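PDB 1GXM: pectate lyase from Cellvibrio cellulosa, which cleaves polygalacturonate by anti-beta-elimination, this chain being the catalytic module of a larger polysaccharide lyase of family 10. Local coordinates for residues Thr142-Ala147 with Lys168-Lys173; Gly221-Leu226 with Ala241-Phe246. All coordinates share one frame; numbering follows the deposited sequence.

In the fold
Both contacts are buried pairings of antiparallel-leaning helices that follow one another along the chain, with centres about 18 Å apart. Contact 1 joins helix 136-148 to helix 161-181, and contact 2 joins helix 219-226 to helix 233-246, so no helix serves both. Phe225 connects them: it stands on the same helix as Leu223 of contact 2 but packs on Thr142 and Val171 of contact 1. Their chemistry differs. At 142-147/168-173 a valine lies against an aspartate whose carboxylate is paired elsewhere, and the second helix turns exposed threonines and lysines outward. At 221-226/241-246 only apolar side chains and backbone meet, and a leucine touches a glycine and a phenylalanine edge.

Contact 1: Thr142-Ala147 with Lys168-Lys173; sequences TVLDFA and KTAVTK
Val171 presses CG2 against the backbone of helix 136-148 between Leu144 and Asp145. That methyl lies 3.4 Å from Asp145 N and 3.7 Å from Leu144 CB, and a beta-branched residue suits the place because its second methyl, CG1, reaches Asp145 as well. With CG2 anti to the carbonyl carbon and CG1 anti to the backbone N (chi1 171°), the fork straddles the start of the Asp145 side chain, which crosses it at about a right angle. This is roughly antiparallel helix packing inside the helical catalytic module, and Phe225 of helix 219-226 packs beside it on Val171 and Thr142. The segment axes approach to 8.7 Å, the nearest CA atoms, of Asp145 and Val171, to 6.0 Å. Packing is looser at Ala170, whose CB is 4.1 Å from Leu144 CD1; a small alanine suits that approach. On the outer side, Lys168 and Thr172 face solvent, and Thr172 OG1 bonds back to Lys168 O at 2.7 Å. Asp145 OD1 makes a van der Waals contact with Val171 CG1 (3.8 Å) and accepts a hydrogen bond from Gln229, while OD2 forms a salt bridge with Arg151, probably favouring the charged form; the interhelix adhesion is therefore apolar, the acid's charge answered elsewhere.

Contact 2: Gly221-Leu226 with Ala241-Phe246; sequences GVLAFL and AGVAWF
The ring of Phe246 receives Leu223 at its edge, near the ring plane, while Trp245 lies over one face: Trp245 CZ3 sits 3.6 Å above that plane, over the ring centre. Seen from the indole, Phe246 CD2 is in plane at the edge, so the two neighbouring aromatics meet edge on to face. Trp245 NE1 is occupied by Asn286, and Tyr281 meets the indole edge-to-face. From the facing helix, Leu223 CD1 comes to 3.8 Å from both Phe246 CD2 and Phe246 CE2, the two side chains sliding past each other in opposite directions.

Leucine suits this position because its fork sets both methyls against Gly242, and CD1 also meets Phe246 and Val243. CD1 reaches the backbone, 3.7 Å from Gly242 C, and CD2 lies 3.9 Å from Gly242 CA. Glycine, with no side chain, lets the methyls lie directly on its backbone. With CG anti to the carbonyl carbon (chi1 -68°), Leu223 extends across the gap between the helices.

The short segments run roughly antiparallel, at 147°, their axes approaching to 10.4 Å. Joined by a short link, the two helices form an antiparallel helical hairpin of the alpha/alpha type, consistent with the helix-hairpin toroids of this family. Helix 318-329 packs against the same side chains, Ile322 touching both Leu223 and Phe246, and Ala326 lying on Val243. The latter turns its CG2 to within 4.3 Å of Leu223 CD1, a loose apolar flank to the tighter seat on Gly242.

Contact 1: Thr142-Ala147 with Lys168-Lys173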
loop_
_atom_site.group_PDB
_atom_site.type_symbol
_atom_site.label_atom_id
_atom_site.label_comp_id
_atom_site.label_asym_id
_atom_site.label_seq_id
_atom_site.Cartn_x
_atom_site.Cartn_y
_atom_site.Cartn_z
ATOM N N THR A 142 0.039 7.001 4.747
ATOM C CA THR A 142 -0.280 6.772 6.148
ATOM C C THR A 142 0.854 7.290 7.026
ATOM O O THR A 142 0.623 7.962 8.031
ATOM C CB THR A 142 -0.522 5.288 6.407
ATOM O OG1 THR A 142 -1.671 4.860 5.658
ATOM C CG2 THR A 142 -0.886 5.009 7.876
ATOM N N VAL A 143 2.088 6.995 6.646
ATOM C CA VAL A 143 3.241 7.496 7.397
ATOM C C VAL A 143 3.201 9.021 7.422
ATOM O O VAL A 143 3.357 9.648 8.483
ATOM C CB VAL A 143 4.564 7.014 6.797
ATOM C CG1 VAL A 143 5.723 7.704 7.485
ATOM C CG2 VAL A 143 4.698 5.513 6.924
ATOM N N LEU A 144 3.031 9.624 6.258
ATOM C CA LEU A 144 3.006 11.089 6.181
ATOM C C LEU A 144 1.853 11.656 6.994
ATOM O O LEU A 144 1.987 12.696 7.614
ATOM C CB LEU A 144 2.949 11.565 4.733
ATOM C CG LEU A 144 4.220 11.271 3.938
ATOM C CD1 LEU A 144 3.961 11.600 2.488
ATOM C CD2 LEU A 144 5.408 12.042 4.474
ATOM N N ASP A 145 0.718 10.977 6.984
ATOM C CA ASP A 145 -0.430 11.415 7.769
ATOM C C ASP A 145 -0.168 11.305 9.258
ATOM O O ASP A 145 -0.537 12.187 10.008
ATOM C CB ASP A 145 -1.663 10.631 7.403
ATOM C CG ASP A 145 -2.856 11.072 8.171
ATOM O OD1 ASP A 145 -3.399 12.172 7.887
ATOM O OD2 ASP A 145 -3.314 10.357 9.076
ATOM N N PHE A 146 0.465 10.233 9.698
ATOM C CA PHE A 146 0.826 10.122 11.094
ATOM C C PHE A 146 1.806 11.247 11.458
ATOM O O PHE A 146 1.676 11.875 12.512
ATOM C CB PHE A 146 1.415 8.753 11.398
ATOM C CG PHE A 146 0.387 7.724 11.776
ATOM C CD1 PHE A 146 -0.701 7.475 10.963
ATOM C CD2 PHE A 146 0.514 7.005 12.949
ATOM C CE1 PHE A 146 -1.633 6.538 11.316
ATOM C CE2 PHE A 146 -0.407 6.050 13.294
ATOM C CZ PHE A 146 -1.499 5.826 12.486
ATOM N N ALA A 147 2.761 11.533 10.575
ATOM C CA ALA A 147 3.724 12.598 10.821
ATOM C C ALA A 147 2.973 13.921 10.901
ATOM O O ALA A 147 3.178 14.719 11.830
ATOM C CB ALA A 147 4.771 12.620 9.723
ATOM N N LYS A 168 0.842 17.462 5.493
ATOM C CA LYS A 168 -0.594 17.509 5.310
ATOM C C LYS A 168 -0.939 17.756 3.848
ATOM O O LYS A 168 -1.845 17.135 3.297
ATOM C CB LYS A 168 -1.244 18.578 6.182
ATOM C CG LYS A 168 -2.735 18.534 6.070
ATOM C CD LYS A 168 -3.424 19.485 6.990
ATOM C CE LYS A 168 -4.925 19.409 6.774
ATOM N NZ LYS A 168 -5.667 20.405 7.612
ATOM N N THR A 169 -0.215 18.655 3.203
ATOM C CA THR A 169 -0.418 18.943 1.796
ATOM C C THR A 169 -0.178 17.668 0.968
ATOM O O THR A 169 -0.958 17.331 0.102
ATOM C CB THR A 169 0.503 20.080 1.355
ATOM O OG1 THR A 169 0.068 21.287 2.011
ATOM C CG2 THR A 169 0.439 20.345 -0.152
ATOM N N ALA A 170 0.897 16.948 1.253
ATOM C CA ALA A 170 1.192 15.714 0.516
ATOM C C ALA A 170 0.092 14.674 0.741
ATOM O O ALA A 170 -0.317 13.987 -0.180
ATOM C CB ALA A 170 2.534 15.169 0.949
ATOM N N VAL A 171 -0.391 14.574 1.961
ATOM C CA VAL A 171 -1.471 13.632 2.270
ATOM C C VAL A 171 -2.746 14.026 1.554
ATOM O O VAL A 171 -3.434 13.183 0.997
ATOM C CB VAL A 171 -1.688 13.509 3.777
ATOM C CG1 VAL A 171 -2.932 12.709 4.110
ATOM C CG2 VAL A 171 -0.494 12.857 4.410
ATOM N N THR A 172 -3.045 15.313 1.546
ATOM C CA THR A 172 -4.212 15.824 0.856
ATOM C C THR A 172 -4.139 15.552 -0.627
ATOM O O THR A 172 -5.111 15.134 -1.237
ATOM C CB THR A 172 -4.339 17.317 1.108
ATOM O OG1 THR A 172 -4.450 17.515 2.519
ATOM C CG2 THR A 172 -5.606 17.838 0.534
ATOM N N LYS A 173 -2.981 15.809 -1.212
ATOM C CA LYS A 173 -2.782 15.528 -2.626
ATOM C C LYS A 173 -2.919 14.037 -2.904
ATOM O O LYS A 173 -3.484 13.660 -3.893
ATOM C CB LYS A 173 -1.415 16.015 -3.090
ATOM C CG LYS A 173 -1.317 17.523 -3.199
ATOM C CD LYS A 173 0.124 18.000 -3.356
ATOM C CE LYS A 173 0.780 17.511 -4.606
ATOM N NZ LYS A 173 2.142 18.092 -4.717
#

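Contact 2: Gly221-Leu226 with Ala241-Phe246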
loop_
_atom_site.group_PDB
_atom_site.type_symbol
_atom_site.label_atom_id
_atom_site.label_comp_id
_atom_site.label_asym_id
_atom_site.label_seq_id
_atom_site.Cartn_x
_atom_site.Cartn_y
_atom_site.Cartn_z
ATOM N N GLY A 221 -5.595 -1.770 1.451
ATOM C CA GLY A 221 -4.765 -0.767 2.079
ATOM C C GLY A 221 -5.164 0.632 1.682
ATOM O O GLY A 221 -5.018 1.571 2.461
ATOM N N VAL A 222 -5.627 0.796 0.453
ATOM C CA VAL A 222 -6.078 2.118 0.010
ATOM C C VAL A 222 -7.285 2.531 0.848
ATOM O O VAL A 222 -7.375 3.645 1.345
ATOM C CB VAL A 222 -6.444 2.119 -1.474
ATOM C CG1 VAL A 222 -6.955 3.492 -1.874
ATOM C CG2 VAL A 222 -5.249 1.761 -2.338
ATOM N N LEU A 223 -8.237 1.623 1.002
ATOM C CA LEU A 223 -9.388 1.887 1.857
ATOM C C LEU A 223 -8.983 2.168 3.296
ATOM O O LEU A 223 -9.494 3.069 3.936
ATOM C CB LEU A 223 -10.383 0.740 1.787
ATOM C CG LEU A 223 -11.058 0.624 0.434
ATOM C CD1 LEU A 223 -11.797 -0.708 0.301
ATOM C CD2 LEU A 223 -12.021 1.762 0.155
ATOM N N ALA A 224 -8.045 1.395 3.799
ATOM C CA ALA A 224 -7.578 1.583 5.159
ATOM C C ALA A 224 -6.975 2.984 5.295
ATOM O O ALA A 224 -7.251 3.695 6.261
ATOM C CB ALA A 224 -6.569 0.525 5.507
ATOM N N PHE A 225 -6.155 3.399 4.340
ATOM C CA PHE A 225 -5.633 4.759 4.370
ATOM C C PHE A 225 -6.755 5.795 4.345
ATOM O O PHE A 225 -6.745 6.742 5.122
ATOM C CB PHE A 225 -4.682 5.049 3.216
ATOM C CG PHE A 225 -4.442 6.501 3.066
ATOM C CD1 PHE A 225 -3.720 7.190 4.017
ATOM C CD2 PHE A 225 -5.060 7.199 2.054
ATOM C CE1 PHE A 225 -3.597 8.569 3.931
ATOM C CE2 PHE A 225 -4.948 8.558 1.977
ATOM C CZ PHE A 225 -4.195 9.235 2.906
ATOM N N LEU A 226 -7.708 5.641 3.447
ATOM C CA LEU A 226 -8.811 6.597 3.384
ATOM C C LEU A 226 -9.554 6.685 4.685
ATOM O O LEU A 226 -10.008 7.764 5.055
ATOM C CB LEU A 226 -9.772 6.280 2.254
ATOM C CG LEU A 226 -9.252 6.556 0.854
ATOM C CD1 LEU A 226 -10.320 6.059 -0.126
ATOM C CD2 LEU A 226 -8.920 8.014 0.599
ATOM N N ALA A 241 -18.140 2.779 -0.969
ATOM C CA ALA A 241 -18.222 2.110 -2.262
ATOM C C ALA A 241 -17.160 1.028 -2.364
ATOM O O ALA A 241 -17.418 -0.055 -2.858
ATOM C CB ALA A 241 -18.041 3.087 -3.382
ATOM N N GLY A 242 -15.951 1.300 -1.912
ATOM C CA GLY A 242 -14.902 0.293 -1.982
ATOM C C GLY A 242 -15.188 -0.909 -1.094
ATOM O O GLY A 242 -14.970 -2.066 -1.461
ATOM N N VAL A 243 -15.691 -0.644 0.092
ATOM C CA VAL A 243 -16.043 -1.710 1.008
ATOM C C VAL A 243 -17.208 -2.520 0.440
ATOM O O VAL A 243 -17.216 -3.743 0.511
ATOM C CB VAL A 243 -16.402 -1.156 2.394
ATOM C CG1 VAL A 243 -17.082 -2.214 3.247
ATOM C CG2 VAL A 243 -15.155 -0.594 3.061
ATOM N N ALA A 244 -18.180 -1.844 -0.153
ATOM C CA ALA A 244 -19.303 -2.526 -0.781
ATOM C C ALA A 244 -18.818 -3.438 -1.906
ATOM O O ALA A 244 -19.334 -4.514 -2.115
ATOM C CB ALA A 244 -20.305 -1.548 -1.295
ATOM N N TRP A 245 -17.824 -2.980 -2.655
ATOM C CA TRP A 245 -17.254 -3.793 -3.712
ATOM C C TRP A 245 -16.644 -5.049 -3.131
ATOM O O TRP A 245 -16.885 -6.133 -3.630
ATOM C CB TRP A 245 -16.245 -2.979 -4.520
ATOM C CG TRP A 245 -15.592 -3.733 -5.616
ATOM C CD1 TRP A 245 -16.038 -3.898 -6.879
ATOM C CD2 TRP A 245 -14.366 -4.449 -5.520
ATOM N NE1 TRP A 245 -15.166 -4.682 -7.590
ATOM C CE2 TRP A 245 -14.111 -5.012 -6.782
ATOM C CE3 TRP A 245 -13.435 -4.640 -4.498
ATOM C CZ2 TRP A 245 -12.984 -5.761 -7.047
ATOM C CZ3 TRP A 245 -12.316 -5.387 -4.764
ATOM C CH2 TRP A 245 -12.097 -5.934 -6.022
ATOM N N PHE A 246 -15.879 -4.918 -2.069
ATOM C CA PHE A 246 -15.253 -6.081 -1.455
ATOM C C PHE A 246 -16.307 -7.039 -0.936
ATOM O O PHE A 246 -16.143 -8.256 -0.983
ATOM C CB PHE A 246 -14.338 -5.672 -0.318
ATOM C CG PHE A 246 -12.925 -5.468 -0.745
ATOM C CD1 PHE A 246 -12.128 -6.561 -0.999
ATOM C CD2 PHE A 246 -12.399 -4.201 -0.927
ATOM C CE1 PHE A 246 -10.844 -6.409 -1.419
ATOM C CE2 PHE A 246 -11.103 -4.051 -1.326
ATOM C CZ PHE A 246 -10.326 -5.143 -1.587
#